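Local coordinates for NAD-dependent epimerase/dehydratase domain-containing protein (Ruegeria pomeroyi DSS-3, PDB 3IUS) that is of unknown function but probably binds NAD through a Rossmann-type domain, as in the NAD-dependent epimerase/dehydratase family, at residues H66-T71 against F95-Y100; T7-G12 against P59-V64. All blocks are in the same frame, centred on the assembly; numbering follows the deposited sequence.

How the contacts relate
Both contacts involve the large parallel sheet of the chain: contact 1 pairs two of its strands, and contact 2 sets a loop against a third. They lie on the same side of the chain's centre, with their centres about 9 Å apart. They follow one another in sequence: contact 2 closes with 59-64 before contact 1 opens at His66. The contacts meet directly: Leu9 N and Phe11 N probably bond to His66 O and Leu68 O, and Phe11 packs on Ile69. Together they join three neighbouring strands, 7-11, 66-69 and 97-103, of a Rossmann-type sheet, with the probable dinucleotide-binding turn starting at Gly12.

Contact 1: residues H66-T71 against F95-Y100; sequences HLLIST and FRWVGY
Strands 66-69 and 97-100 run parallel, their axes 4.7 Å apart. Leu67 N donates to Trp97 O, Gly99 N donates to Leu67 O at 2.8 Å, and Ile69 N donates to Gly99 O almost along the C=O axis. Leu67 thus uses both its N-H and its carbonyl.

Gly99 makes the main hollow. The Trp97 indole, with CG anti to the backbone N, lies over Gly99 N, and a CB on Gly99 would clash with Trp97 CH2. Leu68 CD1 comes to the edge of this ring, 4.1 Å from Trp97 CH2. On the same sheet face, His66 crosses Trp97 at about a right angle, with His66 CD2 3.5 Å from Trp97 CB. The imidazole also lies beside the extended chain of Arg96. An alanine at His66 would probably loosen the packing around Trp97 CB and Arg96 CD, because the whole imidazole would be gone. Trp97 NE1 is hydrogen-bonded to Ser195 OG, and His147 stacks on the indole.

On the other face, Leu67 is the bump. Leu67 CD2 sits over one face of the Phe95 ring, 4.1 Å from its centroid, in a CH-pi contact, while Leu67 CB meets Val98 CG2. Ile69 CG2 fits at the edge of the Tyr100 ring, 3.8 Å from Tyr100 CD1. A water joins Tyr100 OH to Thr71 O. Helix 79-90 links the two strands, giving the beta-alpha-beta unit typical of a Rossmann fold.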
loop_
_atom_site.group_PDB
_atom_site.type_symbol
_atom_site.label_atom_id
_atom_site.label_comp_id
_atom_site.label_asym_id
_atom_site.label_seq_id
_atom_site.Cartn_x
_atom_site.Cartn_y
_atom_site.Cartn_z
ATOM N N HIS A 66 -17.431 4.711 -6.723
ATOM C CA HIS A 66 -16.374 4.123 -5.930
ATOM C C HIS A 66 -15.330 5.186 -5.617
ATOM O O HIS A 66 -14.984 5.992 -6.480
ATOM C CB HIS A 66 -15.725 2.964 -6.691
ATOM C CG HIS A 66 -16.632 1.791 -6.903
ATOM N ND1 HIS A 66 -17.733 1.838 -7.733
ATOM C CD2 HIS A 66 -16.594 0.534 -6.404
ATOM C CE1 HIS A 66 -18.338 0.665 -7.727
ATOM N NE2 HIS A 66 -17.671 -0.144 -6.925
ATOM N N LEU A 67 -14.847 5.182 -4.377
ATOM C CA LEU A 67 -13.755 6.055 -3.944
ATOM C C LEU A 67 -12.535 5.243 -3.531
ATOM O O LEU A 67 -12.650 4.264 -2.798
ATOM C CB LEU A 67 -14.202 6.903 -2.752
ATOM C CG LEU A 67 -14.424 8.404 -2.894
ATOM C CD1 LEU A 67 -15.075 8.753 -4.220
ATOM C CD2 LEU A 67 -15.238 8.931 -1.708
ATOM N N LEU A 68 -11.363 5.653 -4.001
ATOM C CA LEU A 68 -10.114 5.066 -3.534
ATOM C C LEU A 68 -9.199 6.183 -3.028
ATOM O O LEU A 68 -9.105 7.244 -3.648
ATOM C CB LEU A 68 -9.434 4.272 -4.650
ATOM C CG LEU A 68 -8.077 3.655 -4.292
ATOM C CD1 LEU A 68 -8.230 2.562 -3.231
ATOM C CD2 LEU A 68 -7.370 3.109 -5.529
ATOM N N ILE A 69 -8.537 5.949 -1.901
ATOM C CA ILE A 69 -7.680 6.962 -1.286
ATOM C C ILE A 69 -6.266 6.450 -1.066
ATOM O O ILE A 69 -6.053 5.556 -0.251
ATOM C CB ILE A 69 -8.231 7.395 0.082
ATOM C CG1 ILE A 69 -9.722 7.731 -0.016
ATOM C CG2 ILE A 69 -7.413 8.548 0.654
ATOM C CD1 ILE A 69 -10.017 9.001 -0.755
ATOM N N SER A 70 -5.305 7.022 -1.788
ATOM C CA SER A 70 -3.895 6.670 -1.637
ATOM C C SER A 70 -3.117 7.786 -0.942
ATOM O O SER A 70 -1.908 7.681 -0.745
ATOM C CB SER A 70 -3.252 6.403 -3.008
ATOM O OG SER A 70 -3.827 5.287 -3.665
ATOM N N THR A 71 -3.813 8.856 -0.579
ATOM C CA THR A 71 -3.163 10.054 -0.053
ATOM C C THR A 71 -2.669 9.859 1.380
ATOM O O THR A 71 -3.442 9.503 2.258
ATOM C CB THR A 71 -4.113 11.264 -0.098
ATOM O OG1 THR A 71 -5.254 11.006 0.732
ATOM C CG2 THR A 71 -4.582 11.516 -1.520
ATOM N N PHE A 95 -22.320 5.974 -2.837
ATOM C CA PHE A 95 -21.173 5.118 -3.097
ATOM C C PHE A 95 -21.510 3.662 -2.834
ATOM O O PHE A 95 -22.298 3.346 -1.943
ATOM C CB PHE A 95 -19.976 5.526 -2.232
ATOM C CG PHE A 95 -19.603 6.976 -2.359
ATOM C CD1 PHE A 95 -19.110 7.475 -3.556
ATOM C CD2 PHE A 95 -19.741 7.836 -1.284
ATOM C CE1 PHE A 95 -18.765 8.813 -3.678
ATOM C CE2 PHE A 95 -19.399 9.174 -1.396
ATOM C CZ PHE A 95 -18.910 9.663 -2.596
ATOM N N ARG A 96 -20.918 2.775 -3.618
ATOM C CA ARG A 96 -21.052 1.345 -3.379
ATOM C C ARG A 96 -19.862 0.842 -2.575
ATOM O O ARG A 96 -19.933 -0.188 -1.909
ATOM C CB ARG A 96 -21.148 0.580 -4.700
ATOM C CG ARG A 96 -20.998 -0.926 -4.547
ATOM C CD ARG A 96 -21.178 -1.651 -5.869
ATOM N NE ARG A 96 -20.902 -3.079 -5.750
ATOM C CZ ARG A 96 -21.720 -3.951 -5.173
ATOM N NH1 ARG A 96 -22.865 -3.540 -4.649
ATOM N NH2 ARG A 96 -21.390 -5.234 -5.112
ATOM N N TRP A 97 -18.765 1.584 -2.632
ATOM C CA TRP A 97 -17.532 1.104 -2.047
ATOM C C TRP A 97 -16.548 2.250 -1.894
ATOM O O TRP A 97 -16.409 3.077 -2.791
ATOM C CB TRP A 97 -16.959 0.028 -2.961
ATOM C CG TRP A 97 -15.672 -0.603 -2.528
ATOM C CD1 TRP A 97 -15.521 -1.756 -1.810
ATOM C CD2 TRP A 97 -14.348 -0.146 -2.834
ATOM N NE1 TRP A 97 -14.182 -2.035 -1.638
ATOM C CE2 TRP A 97 -13.444 -1.059 -2.254
ATOM C CE3 TRP A 97 -13.841 0.950 -3.533
ATOM C CZ2 TRP A 97 -12.058 -0.912 -2.360
ATOM C CZ3 TRP A 97 -12.464 1.099 -3.631
ATOM C CH2 TRP A 97 -11.593 0.171 -3.050
ATOM N N VAL A 98 -15.905 2.308 -0.734
ATOM C CA VAL A 98 -14.822 3.249 -0.495
ATOM C C VAL A 98 -13.634 2.494 0.079
ATOM O O VAL A 98 -13.778 1.723 1.024
ATOM C CB VAL A 98 -15.241 4.358 0.487
ATOM C CG1 VAL A 98 -14.034 5.203 0.877
ATOM C CG2 VAL A 98 -16.365 5.215 -0.110
ATOM N N GLY A 99 -12.453 2.701 -0.491
ATOM C CA GLY A 99 -11.275 2.038 0.022
ATOM C C GLY A 99 -10.236 3.035 0.499
ATOM O O GLY A 99 -9.825 3.911 -0.260
ATOM N N TYR A 100 -9.837 2.921 1.761
ATOM C CA TYR A 100 -8.734 3.718 2.277
ATOM C C TYR A 100 -7.488 2.862 2.359
ATOM O O TYR A 100 -7.483 1.827 3.024
ATOM C CB TYR A 100 -9.050 4.308 3.657
ATOM C CG TYR A 100 -7.870 5.054 4.242
ATOM C CD1 TYR A 100 -7.448 6.260 3.693
ATOM C CD2 TYR A 100 -7.163 4.544 5.324
ATOM C CE1 TYR A 100 -6.360 6.940 4.203
ATOM C CE2 TYR A 100 -6.077 5.218 5.844
ATOM C CZ TYR A 100 -5.682 6.419 5.283
ATOM O OH TYR A 100 -4.599 7.093 5.791
HETATM O O HOH W 1 -4.546 9.720 4.792
#

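Contact 2: residues T7-G12 against P59-V64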
loop_
_atom_site.group_PDB
_atom_site.type_symbol
_atom_site.label_atom_id
_atom_site.label_comp_id
_atom_site.label_asym_id
_atom_site.label_seq_id
_atom_site.Cartn_x
_atom_site.Cartn_y
_atom_site.Cartn_z
ATOM N N THR A 7 -17.960 4.056 -11.728
ATOM C CA THR A 7 -17.073 5.205 -11.843
ATOM C C THR A 7 -16.246 5.375 -10.572
ATOM O O THR A 7 -16.786 5.635 -9.498
ATOM C CB THR A 7 -17.872 6.493 -12.107
ATOM O OG1 THR A 7 -18.557 6.380 -13.360
ATOM C CG2 THR A 7 -16.953 7.710 -12.139
ATOM N N LEU A 8 -14.931 5.237 -10.707
ATOM C CA LEU A 8 -14.031 5.300 -9.572
ATOM C C LEU A 8 -13.246 6.607 -9.559
ATOM O O LEU A 8 -12.606 6.965 -10.547
ATOM C CB LEU A 8 -13.055 4.121 -9.612
ATOM C CG LEU A 8 -11.877 4.162 -8.633
ATOM C CD1 LEU A 8 -12.329 3.811 -7.228
ATOM C CD2 LEU A 8 -10.770 3.220 -9.091
ATOM N N LEU A 9 -13.300 7.309 -8.432
ATOM C CA LEU A 9 -12.458 8.477 -8.204
ATOM C C LEU A 9 -11.304 8.086 -7.281
ATOM O O LEU A 9 -11.512 7.618 -6.162
ATOM C CB LEU A 9 -13.271 9.628 -7.610
ATOM C CG LEU A 9 -12.529 10.913 -7.224
ATOM C CD1 LEU A 9 -11.657 11.418 -8.367
ATOM C CD2 LEU A 9 -13.516 11.978 -6.782
ATOM N N SER A 10 -10.083 8.273 -7.767
ATOM C CA SER A 10 -8.898 7.801 -7.075
ATOM C C SER A 10 -8.032 8.997 -6.680
ATOM O O SER A 10 -7.432 9.647 -7.540
ATOM C CB SER A 10 -8.134 6.851 -8.004
ATOM O OG SER A 10 -6.861 6.496 -7.502
ATOM N N PHE A 11 -7.992 9.302 -5.384
ATOM C CA PHE A 11 -7.207 10.428 -4.878
ATOM C C PHE A 11 -5.761 10.005 -4.695
ATOM O O PHE A 11 -5.477 9.011 -4.020
ATOM C CB PHE A 11 -7.759 10.924 -3.539
ATOM C CG PHE A 11 -9.120 11.542 -3.634
ATOM C CD1 PHE A 11 -9.265 12.898 -3.893
ATOM C CD2 PHE A 11 -10.255 10.773 -3.453
ATOM C CE1 PHE A 11 -10.523 13.472 -3.975
ATOM C CE2 PHE A 11 -11.512 11.336 -3.534
ATOM C CZ PHE A 11 -11.647 12.685 -3.801
ATOM N N GLY A 12 -4.843 10.767 -5.274
ATOM C CA GLY A 12 -3.442 10.400 -5.232
ATOM C C GLY A 12 -3.229 9.137 -6.039
ATOM O O GLY A 12 -2.684 8.149 -5.546
ATOM N N PRO A 59 -12.369 18.280 -7.038
ATOM C CA PRO A 59 -12.812 17.170 -7.886
ATOM C C PRO A 59 -14.312 16.951 -7.713
ATOM O O PRO A 59 -14.809 17.014 -6.586
ATOM C CB PRO A 59 -12.041 15.968 -7.328
ATOM C CG PRO A 59 -10.891 16.552 -6.583
ATOM C CD PRO A 59 -11.388 17.849 -6.030
ATOM N N SER A 60 -15.021 16.708 -8.808
ATOM C CA SER A 60 -16.461 16.485 -8.742
ATOM C C SER A 60 -16.803 15.073 -8.282
ATOM O O SER A 60 -16.125 14.111 -8.637
ATOM C CB SER A 60 -17.112 16.744 -10.096
ATOM O OG SER A 60 -18.501 16.464 -10.030
ATOM N N LEU A 61 -17.871 14.954 -7.498
ATOM C CA LEU A 61 -18.313 13.655 -7.004
ATOM C C LEU A 61 -19.521 13.164 -7.779
ATOM O O LEU A 61 -20.051 12.090 -7.497
ATOM C CB LEU A 61 -18.639 13.723 -5.509
ATOM C CG LEU A 61 -17.443 13.922 -4.579
ATOM C CD1 LEU A 61 -17.890 14.170 -3.141
ATOM C CD2 LEU A 61 -16.513 12.722 -4.659
ATOM N N ASP A 62 -19.956 13.947 -8.760
ATOM C CA ASP A 62 -21.108 13.558 -9.564
ATOM C C ASP A 62 -20.843 12.280 -10.345
ATOM O O ASP A 62 -19.840 12.166 -11.060
ATOM C CB ASP A 62 -21.521 14.664 -10.532
ATOM C CG ASP A 62 -22.789 14.316 -11.290
ATOM O OD1 ASP A 62 -23.822 14.064 -10.631
ATOM O OD2 ASP A 62 -22.752 14.280 -12.539
ATOM N N GLY A 63 -21.755 11.324 -10.212
ATOM C CA GLY A 63 -21.646 10.063 -10.922
ATOM C C GLY A 63 -20.605 9.101 -10.375
ATOM O O GLY A 63 -20.408 8.019 -10.929
ATOM N N VAL A 64 -19.937 9.484 -9.290
ATOM C CA VAL A 64 -18.918 8.625 -8.687
ATOM C C VAL A 64 -19.548 7.524 -7.827
ATOM O O VAL A 64 -20.353 7.809 -6.932
ATOM C CB VAL A 64 -17.930 9.433 -7.824
ATOM C CG1 VAL A 64 -16.968 8.498 -7.096
ATOM C CG2 VAL A 64 -17.170 10.439 -8.676
#
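Strand 7-11 belongs to the Rossmann-type sheet, and Gly12, just after it, starts a GxGxxA pattern, consistent with a dinucleotide-binding turn. Segment 59-64 is a loop that runs past this strand before strand 66-69 begins. Packing alone joins the two segments.

Leu9 is the central side chain. Its CB points toward the loop, and with CG anti to the backbone N (chi1 176°) the branch reaches in among the loop residues. Leu9 CD2 meets Leu61 CD2 tip to tip at 3.7 Å, the two side chains crossing at about a right angle. Leu9 CD2 also lies 3.8 Å from Ser60 O and approaches Pro59 CB. Nearer the backbone, Leu9 CB packs on Val64 CG1.

Phe11 and Pro59 cross obliquely. Phe11 CE1 lies 4.1 Å from Pro59 CG, the nearest approach of the two. Leu84 of helix 79-90 packs against both residues and so covers this pair.

The loop is shaped by its own bonds. Ser60 OG accepts from Asp62 N in an ST turn. Leu61 to Val64 form a type II beta turn, closed by Val64 N to Leu61 O, with Gly63 at positive phi. This turn brings Gly63 O to the start of the strand, where it lies 3.2 Å from Thr7 CB.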